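PDB 1ADY: histidine--tRNA ligase, which joins L-histidine to its tRNA(His), using ATP to form a histidyl-adenylate intermediate and releasing AMP and diphosphate. Local coordinates for residues G108-A113 / R122-V127; R287-S292 / R299-G304. All coordinates share one frame; numbering follows the deposited sequence.

Contact 1: G108-A113 / R122-V127; sequences GPMFRA and RQFHQV. With HAM (histidyl-adenosine monophosphate), chain F.
Phe-124 is inserted between Met-110 of the partner strand and the adenine of the bound histidyl-adenylate. Its CG sits between the backbone N and the carbonyl carbon (chi1 48°), which swings the ring back across the strand pair. One face then meets the base of the Met-110 side chain, its apolar CB 3.3 Å from Phe-124 CE2, with CG beside it. Over the opposite face lies the purine, HAM C5 standing above the centre of the ring, 3.7 Å from its plane. The flat, apolar phenyl suits a base of this shape. Arg-112 reaches past the rim of the same ring: Phe-124 CZ lies over one face of the guanidinium, and the two planes are 59° apart. The bends of the arginine chain at chi2 and chi3 bring its edge to the phosphate, where Arg-112 NH2 donates to HAM O1P at 3.1 Å, probably offsetting its negative charge. Gln-126 CG adds packing 3.7 Å from Met-110 CG. On the other face of the sheet, Phe-111 and Gln-123 run side by side, with ring and amide nearly perpendicular; Phe-111 CE1 is 3.6 Å from Gln-123 CG. Gln-123 OE1 accepts a bond from Ile-43 N of the second subunit. Pro-109 faces His-125 in a non-hydrogen-bonded pair, where a residue without an N-H costs no bond to the partner strand. The hydrogen-bonded pairs on either side, Gly-108 with Gln-126 and Met-110 with Phe-124, join the backbones, Met-110 N reaching Phe-124 O at 2.7 Å. This antiparallel hairpin is motif 2 of class II synthetases. Strand 102-111 has strand 37-40 on its other side, while strand 123-132 continues beside strand 302-308; Val-127 packs on helix 14-33, and the face of Phe-111 and Gln-123 meets the second subunit.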
ATOM      1  N   GLY A 108      -3.057  -3.284  -4.618  1.00 27.65           N
ATOM      2  CA  GLY A 108      -2.161  -3.796  -3.598  1.00 27.94           C
ATOM      3  C   GLY A 108      -1.328  -4.961  -4.075  1.00 27.85           C
ATOM      4  O   GLY A 108      -1.356  -5.311  -5.260  1.00 32.08           O
ATOM      5  N   PRO A 109      -0.501  -5.528  -3.191  1.00 25.94           N
ATOM      6  CA  PRO A 109       0.346  -6.662  -3.558  1.00 24.61           C
ATOM      7  C   PRO A 109      -0.389  -8.000  -3.489  1.00 24.47           C
ATOM      8  O   PRO A 109      -1.294  -8.186  -2.671  1.00 22.88           O
ATOM      9  CB  PRO A 109       1.466  -6.580  -2.525  1.00 24.40           C
ATOM     10  CG  PRO A 109       0.742  -6.103  -1.299  1.00 22.69           C
ATOM     11  CD  PRO A 109      -0.145  -5.008  -1.857  1.00 24.78           C
ATOM     12  N   MET A 110       0.003  -8.915  -4.368  1.00 23.80           N
ATOM     13  CA  MET A 110      -0.569 -10.252  -4.422  1.00 24.88           C
ATOM     14  C   MET A 110       0.631 -11.183  -4.400  1.00 25.88           C
ATOM     15  O   MET A 110       1.682 -10.859  -4.960  1.00 22.79           O
ATOM     16  CB  MET A 110      -1.350 -10.457  -5.712  1.00 26.55           C
ATOM     17  CG  MET A 110      -2.563  -9.565  -5.875  1.00 24.16           C
ATOM     18  SD  MET A 110      -3.891  -9.960  -4.736  1.00 24.44           S
ATOM     19  CE  MET A 110      -4.864  -8.458  -4.835  1.00 20.79           C
ATOM     20  N   PHE A 111       0.465 -12.349  -3.791  1.00 27.73           N
ATOM     21  CA  PHE A 111       1.562 -13.297  -3.668  1.00 29.61           C
ATOM     22  C   PHE A 111       1.226 -14.671  -4.220  1.00 31.75           C
ATOM     23  O   PHE A 111       0.278 -15.329  -3.775  1.00 29.36           O
ATOM     24  CB  PHE A 111       1.963 -13.410  -2.197  1.00 29.36           C
ATOM     25  CG  PHE A 111       1.829 -12.115  -1.443  1.00 28.14           C
ATOM     26  CD1 PHE A 111       2.872 -11.191  -1.432  1.00 23.10           C
ATOM     27  CD2 PHE A 111       0.633 -11.796  -0.802  1.00 25.48           C
ATOM     28  CE1 PHE A 111       2.726  -9.967  -0.799  1.00 21.55           C
ATOM     29  CE2 PHE A 111       0.476 -10.573  -0.164  1.00 25.55           C
ATOM     30  CZ  PHE A 111       1.522  -9.653  -0.162  1.00 23.50           C
ATOM     31  N   ARG A 112       2.035 -15.104  -5.180  1.00 32.89           N
ATOM     32  CA  ARG A 112       1.864 -16.400  -5.817  1.00 34.74           C
ATOM     33  C   ARG A 112       3.177 -17.163  -5.767  1.00 33.57           C
ATOM     34  O   ARG A 112       4.190 -16.705  -6.294  1.00 30.33           O
ATOM     35  CB  ARG A 112       1.407 -16.244  -7.270  1.00 36.77           C
ATOM     36  CG  ARG A 112       0.054 -16.882  -7.550  1.00 36.88           C
ATOM     37  CD  ARG A 112      -1.040 -15.845  -7.669  1.00 37.57           C
ATOM     38  NE  ARG A 112      -1.182 -15.382  -9.047  1.00 40.35           N
ATOM     39  CZ  ARG A 112      -2.334 -15.004  -9.599  1.00 41.26           C
ATOM     40  NH1 ARG A 112      -3.460 -15.019  -8.895  1.00 39.84           N
ATOM     41  NH2 ARG A 112      -2.367 -14.666 -10.879  1.00 39.95           N
ATOM     42  N   ALA A 113       3.146 -18.335  -5.139  1.00 36.76           N
ATOM     43  CA  ALA A 113       4.328 -19.177  -4.986  1.00 41.09           C
ATOM     44  C   ALA A 113       4.702 -19.942  -6.243  1.00 42.43           C
ATOM     45  O   ALA A 113       4.733 -21.171  -6.239  1.00 44.82           O
ATOM     46  CB  ALA A 113       4.135 -20.149  -3.830  1.00 42.06           C
ATOM     47  N   ARG A 122       6.852 -13.247  -7.712  1.00 39.84           N
ATOM     48  CA  ARG A 122       6.239 -13.958  -6.597  1.00 37.28           C
ATOM     49  C   ARG A 122       5.383 -12.972  -5.824  1.00 35.48           C
ATOM     50  O   ARG A 122       4.411 -13.355  -5.170  1.00 34.24           O
ATOM     51  CB  ARG A 122       7.286 -14.629  -5.710  1.00 38.60           C
ATOM     52  CG  ARG A 122       7.320 -16.132  -5.917  1.00 42.39           C
ATOM     53  CD  ARG A 122       8.705 -16.640  -6.254  1.00 45.01           C
ATOM     54  NE  ARG A 122       9.567 -16.718  -5.078  1.00 50.89           N
ATOM     55  CZ  ARG A 122       9.469 -17.651  -4.135  1.00 57.36           C
ATOM     56  NH1 ARG A 122       8.542 -18.601  -4.220  1.00 57.28           N
ATOM     57  NH2 ARG A 122      10.304 -17.634  -3.101  1.00 60.61           N
ATOM     58  N   GLN A 123       5.767 -11.701  -5.898  1.00 33.50           N
ATOM     59  CA  GLN A 123       5.016 -10.623  -5.277  1.00 33.69           C
ATOM     60  C   GLN A 123       4.827  -9.570  -6.352  1.00 33.44           C
ATOM     61  O   GLN A 123       5.795  -8.962  -6.825  1.00 34.57           O
ATOM     62  CB  GLN A 123       5.735  -9.984  -4.088  1.00 32.85           C
ATOM     63  CG  GLN A 123       4.859  -8.901  -3.448  1.00 35.28           C
ATOM     64  CD  GLN A 123       5.573  -8.037  -2.434  1.00 38.99           C
ATOM     65  OE1 GLN A 123       6.109  -8.529  -1.443  1.00 43.38           O
ATOM     66  NE2 GLN A 123       5.551  -6.732  -2.657  1.00 36.95           N
ATOM     67  N   PHE A 124       3.580  -9.380  -6.755  1.00 29.48           N
ATOM     68  CA  PHE A 124       3.253  -8.405  -7.774  1.00 25.60           C
ATOM     69  C   PHE A 124       2.153  -7.517  -7.222  1.00 25.37           C
ATOM     70  O   PHE A 124       1.689  -7.722  -6.100  1.00 23.68           O
ATOM     71  CB  PHE A 124       2.809  -9.110  -9.056  1.00 24.32           C
ATOM     72  CG  PHE A 124       1.788 -10.191  -8.834  1.00 25.11           C
ATOM     73  CD1 PHE A 124       2.177 -11.452  -8.399  1.00 24.20           C
ATOM     74  CD2 PHE A 124       0.436  -9.945  -9.050  1.00 25.31           C
ATOM     75  CE1 PHE A 124       1.231 -12.452  -8.186  1.00 26.55           C
ATOM     76  CE2 PHE A 124      -0.513 -10.939  -8.839  1.00 24.80           C
ATOM     77  CZ  PHE A 124      -0.116 -12.193  -8.405  1.00 23.90           C
ATOM     78  N   HIS A 125       1.762  -6.509  -7.992  1.00 24.90           N
ATOM     79  CA  HIS A 125       0.711  -5.587  -7.571  1.00 24.98           C
ATOM     80  C   HIS A 125      -0.325  -5.455  -8.678  1.00 21.85           C
ATOM     81  O   HIS A 125       0.034  -5.323  -9.851  1.00 19.40           O
ATOM     82  CB  HIS A 125       1.301  -4.204  -7.282  1.00 28.20           C
ATOM     83  CG  HIS A 125       2.342  -4.199  -6.209  1.00 24.96           C
ATOM     84  ND1 HIS A 125       3.650  -4.565  -6.442  1.00 22.65           N
ATOM     85  CD2 HIS A 125       2.271  -3.863  -4.900  1.00 25.39           C
ATOM     86  CE1 HIS A 125       4.340  -4.453  -5.321  1.00 27.23           C
ATOM     87  NE2 HIS A 125       3.526  -4.028  -4.371  1.00 31.02           N
ATOM     88  N   GLN A 126      -1.598  -5.458  -8.306  1.00 20.34           N
ATOM     89  CA  GLN A 126      -2.666  -5.333  -9.290  1.00 20.49           C
ATOM     90  C   GLN A 126      -3.811  -4.448  -8.822  1.00 18.70           C
ATOM     91  O   GLN A 126      -4.065  -4.334  -7.622  1.00 18.73           O
ATOM     92  CB  GLN A 126      -3.213  -6.712  -9.681  1.00 22.16           C
ATOM     93  CG  GLN A 126      -3.966  -7.451  -8.577  1.00 22.30           C
ATOM     94  CD  GLN A 126      -4.489  -8.823  -9.015  1.00 23.01           C
ATOM     95  OE1 GLN A 126      -3.834  -9.542  -9.777  1.00 13.08           O
ATOM     96  NE2 GLN A 126      -5.667  -9.192  -8.517  1.00 22.29           N
ATOM     97  N   VAL A 127      -4.450  -3.774  -9.774  1.00 17.93           N
ATOM     98  CA  VAL A 127      -5.602  -2.921  -9.485  1.00 14.09           C
ATOM     99  C   VAL A 127      -6.784  -3.861  -9.652  1.00 13.30           C
ATOM    100  O   VAL A 127      -6.872  -4.577 -10.652  1.00 14.92           O
ATOM    101  CB  VAL A 127      -5.697  -1.741 -10.475  1.00 12.88           C
ATOM    102  CG1 VAL A 127      -6.993  -0.977 -10.268  1.00 10.84           C
ATOM    103  CG2 VAL A 127      -4.501  -0.816 -10.294  1.00  8.66           C
TER
HETATM  104  P   HAM F 423      -5.644 -13.477 -12.935  1.00 28.07           P
HETATM  105  O1P HAM F 423      -5.279 -14.535 -11.968  1.00 29.80           O
HETATM  106  O2P HAM F 423      -5.814 -13.931 -14.332  1.00 30.41           O
HETATM  107  O3P HAM F 423      -6.952 -12.737 -12.364  1.00 23.03           O
HETATM  108  O5' HAM F 423      -4.519 -12.345 -13.036  1.00 32.03           O
HETATM  109  C5' HAM F 423      -4.866 -11.085 -13.608  1.00 35.31           C
HETATM  110  C4' HAM F 423      -3.636 -10.256 -13.926  1.00 37.22           C
HETATM  111  O4' HAM F 423      -2.741 -10.262 -12.802  1.00 37.16           O
HETATM  112  C3' HAM F 423      -2.831 -10.845 -15.067  1.00 37.07           C
HETATM  113  O3' HAM F 423      -3.293 -10.482 -16.370  1.00 39.28           O
HETATM  114  C2' HAM F 423      -1.498 -10.169 -14.816  1.00 38.30           C
HETATM  115  O2' HAM F 423      -1.466  -8.815 -15.308  1.00 40.27           O
HETATM  116  C1' HAM F 423      -1.399 -10.196 -13.298  1.00 37.50           C
HETATM  117  N9  HAM F 423      -0.607 -11.308 -12.733  1.00 37.02           N
HETATM  118  C8  HAM F 423      -1.033 -12.540 -12.402  1.00 35.66           C
HETATM  119  N7  HAM F 423      -0.024 -13.330 -12.013  1.00 36.41           N
HETATM  120  C5  HAM F 423       1.034 -12.523 -12.111  1.00 36.50           C
HETATM  121  C6  HAM F 423       2.359 -12.897 -11.835  1.00 35.35           C
HETATM  122  N6  HAM F 423       2.649 -14.110 -11.454  1.00 35.87           N
HETATM  123  N1  HAM F 423       3.288 -11.927 -11.966  1.00 32.84           N
HETATM  124  C2  HAM F 423       2.951 -10.702 -12.371  1.00 30.76           C
HETATM  125  N3  HAM F 423       1.698 -10.357 -12.671  1.00 31.34           N
HETATM  126  C4  HAM F 423       0.717 -11.279 -12.529  1.00 35.27           C
HETATM  127  C   HAM F 423      -7.475 -12.493 -11.051  1.00 20.91           C
HETATM  128  O   HAM F 423      -6.729 -12.488 -10.086  1.00 27.58           O
HETATM  129  CA  HAM F 423      -8.971 -12.291 -10.831  1.00 21.14           C
HETATM  130  N   HAM F 423      -9.289 -12.324  -9.417  1.00 18.73           N
HETATM  131  CB  HAM F 423      -9.435 -10.959 -11.441  1.00 22.35           C
HETATM  132  CG  HAM F 423     -10.898 -10.699 -11.248  1.00 23.70           C
HETATM  133  CD2 HAM F 423     -11.548  -9.752 -10.532  1.00 26.80           C
HETATM  134  ND1 HAM F 423     -11.873 -11.539 -11.743  1.00 24.37           N
HETATM  135  CE1 HAM F 423     -13.055 -11.135 -11.316  1.00 24.89           C
HETATM  136  NE2 HAM F 423     -12.887 -10.057 -10.573  1.00 25.08           N

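Contact 2: R287-S292 / R299-G304. With HAM (histidyl-adenosine monophosphate), chain F.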
ATOM      1  N   ARG A 287     -17.306 -12.823 -14.941  1.00 17.24           N
ATOM      2  CA  ARG A 287     -18.390 -12.966 -13.984  1.00 18.93           C
ATOM      3  C   ARG A 287     -18.079 -14.173 -13.108  1.00 21.96           C
ATOM      4  O   ARG A 287     -17.379 -15.092 -13.542  1.00 23.73           O
ATOM      5  CB  ARG A 287     -19.711 -13.131 -14.730  1.00 20.30           C
ATOM      6  CG  ARG A 287     -20.936 -13.206 -13.850  1.00 19.81           C
ATOM      7  CD  ARG A 287     -22.195 -12.888 -14.637  1.00 14.93           C
ATOM      8  NE  ARG A 287     -22.436 -11.447 -14.750  1.00 12.54           N
ATOM      9  CZ  ARG A 287     -22.965 -10.702 -13.782  1.00 14.13           C
ATOM     10  NH1 ARG A 287     -23.310 -11.259 -12.625  1.00 13.52           N
ATOM     11  NH2 ARG A 287     -23.183  -9.405 -13.978  1.00  8.96           N
ATOM     12  N   TYR A 288     -18.598 -14.179 -11.885  1.00 23.14           N
ATOM     13  CA  TYR A 288     -18.301 -15.268 -10.957  1.00 27.65           C
ATOM     14  C   TYR A 288     -19.411 -15.516  -9.947  1.00 29.47           C
ATOM     15  O   TYR A 288     -19.165 -15.644  -8.743  1.00 31.31           O
ATOM     16  CB  TYR A 288     -16.980 -14.962 -10.220  1.00 28.29           C
ATOM     17  CG  TYR A 288     -16.919 -13.550  -9.663  1.00 23.87           C
ATOM     18  CD1 TYR A 288     -17.505 -13.241  -8.437  1.00 21.65           C
ATOM     19  CD2 TYR A 288     -16.361 -12.509 -10.406  1.00 21.47           C
ATOM     20  CE1 TYR A 288     -17.553 -11.939  -7.968  1.00 19.33           C
ATOM     21  CE2 TYR A 288     -16.405 -11.195  -9.944  1.00 22.94           C
ATOM     22  CZ  TYR A 288     -17.006 -10.919  -8.724  1.00 20.23           C
ATOM     23  OH  TYR A 288     -17.095  -9.623  -8.278  1.00 14.48           O
ATOM     24  N   ASP A 289     -20.642 -15.566 -10.433  1.00 32.98           N
ATOM     25  CA  ASP A 289     -21.790 -15.803  -9.563  1.00 37.63           C
ATOM     26  C   ASP A 289     -21.590 -17.153  -8.873  1.00 39.37           C
ATOM     27  O   ASP A 289     -20.986 -18.062  -9.445  1.00 41.97           O
ATOM     28  CB  ASP A 289     -23.086 -15.821 -10.389  1.00 41.15           C
ATOM     29  CG  ASP A 289     -23.254 -14.572 -11.265  1.00 44.49           C
ATOM     30  OD1 ASP A 289     -22.409 -13.653 -11.211  1.00 45.70           O
ATOM     31  OD2 ASP A 289     -24.247 -14.511 -12.016  1.00 44.40           O
ATOM     32  N   GLY A 290     -22.045 -17.273  -7.632  1.00 39.14           N
ATOM     33  CA  GLY A 290     -21.889 -18.533  -6.931  1.00 40.30           C
ATOM     34  C   GLY A 290     -20.717 -18.563  -5.974  1.00 41.26           C
ATOM     35  O   GLY A 290     -20.745 -19.300  -4.985  1.00 43.03           O
ATOM     36  N   LEU A 291     -19.695 -17.759  -6.252  1.00 40.21           N
ATOM     37  CA  LEU A 291     -18.518 -17.684  -5.392  1.00 39.78           C
ATOM     38  C   LEU A 291     -18.931 -17.388  -3.949  1.00 40.25           C
ATOM     39  O   LEU A 291     -18.469 -18.047  -3.017  1.00 39.41           O
ATOM     40  CB  LEU A 291     -17.562 -16.601  -5.901  1.00 39.55           C
ATOM     41  CG  LEU A 291     -16.322 -16.299  -5.061  1.00 36.52           C
ATOM     42  CD1 LEU A 291     -15.529 -17.562  -4.835  1.00 36.55           C
ATOM     43  CD2 LEU A 291     -15.473 -15.264  -5.761  1.00 38.26           C
ATOM     44  N   SER A 292     -19.832 -16.425  -3.775  1.00 39.18           N
ATOM     45  CA  SER A 292     -20.314 -16.054  -2.450  1.00 40.73           C
ATOM     46  C   SER A 292     -20.846 -17.271  -1.710  1.00 42.06           C
ATOM     47  O   SER A 292     -20.593 -17.452  -0.516  1.00 43.50           O
ATOM     48  CB  SER A 292     -21.416 -15.002  -2.565  1.00 40.36           C
ATOM     49  OG  SER A 292     -22.358 -15.358  -3.562  1.00 43.29           O
ATOM     50  N   ARG A 299     -26.729 -16.129  -2.575  1.00 43.58           N
ATOM     51  CA  ARG A 299     -26.304 -15.952  -3.954  1.00 42.62           C
ATOM     52  C   ARG A 299     -26.075 -14.470  -4.194  1.00 39.47           C
ATOM     53  O   ARG A 299     -26.943 -13.642  -3.906  1.00 38.78           O
ATOM     54  CB  ARG A 299     -27.347 -16.478  -4.945  1.00 46.76           C
ATOM     55  CG  ARG A 299     -26.867 -16.412  -6.392  1.00 49.76           C
ATOM     56  CD  ARG A 299     -27.889 -16.943  -7.390  1.00 52.47           C
ATOM     57  NE  ARG A 299     -27.292 -17.104  -8.718  1.00 55.90           N
ATOM     58  CZ  ARG A 299     -26.425 -18.064  -9.044  1.00 57.46           C
ATOM     59  NH1 ARG A 299     -26.051 -18.969  -8.145  1.00 55.70           N
ATOM     60  NH2 ARG A 299     -25.899 -18.097 -10.261  1.00 56.96           N
ATOM     61  N   VAL A 300     -24.882 -14.139  -4.667  1.00 36.52           N
ATOM     62  CA  VAL A 300     -24.525 -12.758  -4.958  1.00 33.81           C
ATOM     63  C   VAL A 300     -23.796 -12.747  -6.295  1.00 31.83           C
ATOM     64  O   VAL A 300     -22.687 -13.273  -6.421  1.00 32.80           O
ATOM     65  CB  VAL A 300     -23.599 -12.146  -3.866  1.00 32.20           C
ATOM     66  CG1 VAL A 300     -23.269 -10.701  -4.203  1.00 28.47           C
ATOM     67  CG2 VAL A 300     -24.264 -12.225  -2.499  1.00 32.36           C
ATOM     68  N   PRO A 301     -24.461 -12.245  -7.340  1.00 28.39           N
ATOM     69  CA  PRO A 301     -23.849 -12.184  -8.669  1.00 26.63           C
ATOM     70  C   PRO A 301     -22.750 -11.124  -8.670  1.00 26.17           C
ATOM     71  O   PRO A 301     -22.810 -10.172  -7.885  1.00 26.54           O
ATOM     72  CB  PRO A 301     -25.017 -11.761  -9.564  1.00 26.87           C
ATOM     73  CG  PRO A 301     -26.244 -12.204  -8.789  1.00 27.71           C
ATOM     74  CD  PRO A 301     -25.878 -11.845  -7.386  1.00 25.06           C
ATOM     75  N   GLY A 302     -21.759 -11.273  -9.543  1.00 23.40           N
ATOM     76  CA  GLY A 302     -20.694 -10.291  -9.591  1.00 21.66           C
ATOM     77  C   GLY A 302     -19.768 -10.421 -10.781  1.00 22.55           C
ATOM     78  O   GLY A 302     -19.567 -11.519 -11.313  1.00 23.50           O
ATOM     79  N   VAL A 303     -19.219  -9.287 -11.207  1.00 23.18           N
ATOM     80  CA  VAL A 303     -18.283  -9.212 -12.325  1.00 22.76           C
ATOM     81  C   VAL A 303     -17.147  -8.293 -11.897  1.00 24.49           C
ATOM     82  O   VAL A 303     -17.315  -7.462 -11.000  1.00 25.24           O
ATOM     83  CB  VAL A 303     -18.905  -8.569 -13.591  1.00 21.84           C
ATOM     84  CG1 VAL A 303     -18.740  -9.487 -14.781  1.00 19.21           C
ATOM     85  CG2 VAL A 303     -20.353  -8.193 -13.367  1.00 21.26           C
ATOM     86  N   GLY A 304     -16.000  -8.422 -12.549  1.00 24.78           N
ATOM     87  CA  GLY A 304     -14.875  -7.571 -12.214  1.00 25.75           C
ATOM     88  C   GLY A 304     -13.611  -7.954 -12.952  1.00 25.98           C
ATOM     89  O   GLY A 304     -13.599  -8.927 -13.706  1.00 30.88           O
TER
HETATM   90  P   HAM F 423      -5.644 -13.477 -12.935  1.00 28.07           P
HETATM   91  O1P HAM F 423      -5.279 -14.535 -11.968  1.00 29.80           O
HETATM   92  O2P HAM F 423      -5.814 -13.931 -14.332  1.00 30.41           O
HETATM   93  O3P HAM F 423      -6.952 -12.737 -12.364  1.00 23.03           O
HETATM   94  O5' HAM F 423      -4.519 -12.345 -13.036  1.00 32.03           O
HETATM   95  C5' HAM F 423      -4.866 -11.085 -13.608  1.00 35.31           C
HETATM   96  C4' HAM F 423      -3.636 -10.256 -13.926  1.00 37.22           C
HETATM   97  O4' HAM F 423      -2.741 -10.262 -12.802  1.00 37.16           O
HETATM   98  C3' HAM F 423      -2.831 -10.845 -15.067  1.00 37.07           C
HETATM   99  O3' HAM F 423      -3.293 -10.482 -16.370  1.00 39.28           O
HETATM  100  C2' HAM F 423      -1.498 -10.169 -14.816  1.00 38.30           C
HETATM  101  O2' HAM F 423      -1.466  -8.815 -15.308  1.00 40.27           O
HETATM  102  C1' HAM F 423      -1.399 -10.196 -13.298  1.00 37.50           C
HETATM  103  N9  HAM F 423      -0.607 -11.308 -12.733  1.00 37.02           N
HETATM  104  C8  HAM F 423      -1.033 -12.540 -12.402  1.00 35.66           C
HETATM  105  N7  HAM F 423      -0.024 -13.330 -12.013  1.00 36.41           N
HETATM  106  C5  HAM F 423       1.034 -12.523 -12.111  1.00 36.50           C
HETATM  107  C6  HAM F 423       2.359 -12.897 -11.835  1.00 35.35           C
HETATM  108  N6  HAM F 423       2.649 -14.110 -11.454  1.00 35.87           N
HETATM  109  N1  HAM F 423       3.288 -11.927 -11.966  1.00 32.84           N
HETATM  110  C2  HAM F 423       2.951 -10.702 -12.371  1.00 30.76           C
HETATM  111  N3  HAM F 423       1.698 -10.357 -12.671  1.00 31.34           N
HETATM  112  C4  HAM F 423       0.717 -11.279 -12.529  1.00 35.27           C
HETATM  113  C   HAM F 423      -7.475 -12.493 -11.051  1.00 20.91           C
HETATM  114  O   HAM F 423      -6.729 -12.488 -10.086  1.00 27.58           O
HETATM  115  CA  HAM F 423      -8.971 -12.291 -10.831  1.00 21.14           C
HETATM  116  N   HAM F 423      -9.289 -12.324  -9.417  1.00 18.73           N
HETATM  117  CB  HAM F 423      -9.435 -10.959 -11.441  1.00 22.35           C
HETATM  118  CG  HAM F 423     -10.898 -10.699 -11.248  1.00 23.70           C
HETATM  119  CD2 HAM F 423     -11.548  -9.752 -10.532  1.00 26.80           C
HETATM  120  ND1 HAM F 423     -11.873 -11.539 -11.743  1.00 24.37           N
HETATM  121  CE1 HAM F 423     -13.055 -11.135 -11.316  1.00 24.89           C
HETATM  122  NE2 HAM F 423     -12.887 -10.057 -10.573  1.00 25.08           N
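Arg-287 lays its guanidinium against Val-303, whose CG2 covers one face and comes 3.6 Å from Arg-287 CZ. Its chain leaves with CG trans to the backbone N and turns at chi3 (-83°), so that it runs beside Pro-301, with Pro-301 CB at the guanidinium edge. Its polar end is held by a salt bridge to Asp-140 and a hydrogen bond to Ser-134 O, which suits a long side chain with several donors. Next, Tyr-288 N bonds to Gly-302 O at 2.9 Å, and that oxygen also lies over the centre of the Tyr-288 ring. Gly-302 has no side chain to keep its backbone from the aromatic face, and its CA makes a CH-pi contact 4.2 Å from the Tyr-288 ring centroid. The same ring touches the ligand, Tyr-288 CE2 lying 3.6 Å from CE1 of the histidyl imidazole of HAM. Asp-289 OD1 gathers two donors: Arg-287 NH1 approaches its syn lone pair at 2.9 Å, and Gly-302 N comes from above the carboxylate plane at 3.0 Å. A short carboxylate thus ties the turn to the incoming strand. Gly-290, at the third position of a type II turn, adopts a positive phi of 99° that glycine accommodates readily, and occupies the N-cap position, right before helix 291-294. Ser-292 then packs its CB 3.8 Å from Val-300 CB, while its OG bonds to Pro-298 O. Strand 302-308, part of class II motif 3, lies between strands 123-132 and 281-287; helix 137-153 packs on Val-303, and helix 83-92 on Tyr-288, Ser-292 and Val-300.

Contact 1 closes along the chain before contact 2 begins; their centres are 22 Å apart, and their nearest atoms about 8 Å. They share the large mixed sheet of the catalytic domain, in which strand 123-132 of contact 1 lies next to strand 302-308 of contact 2. The adenylate spans the interval: its adenine and phosphate end meets 108-113 and 122-127, whereas its histidyl imidazole meets Tyr-288 and Gly-304. Class II motifs 2 and 3 thus meet as neighbouring strands of one sheet, an arrangement consistent with bringing ATP and histidine together for adenylate formation.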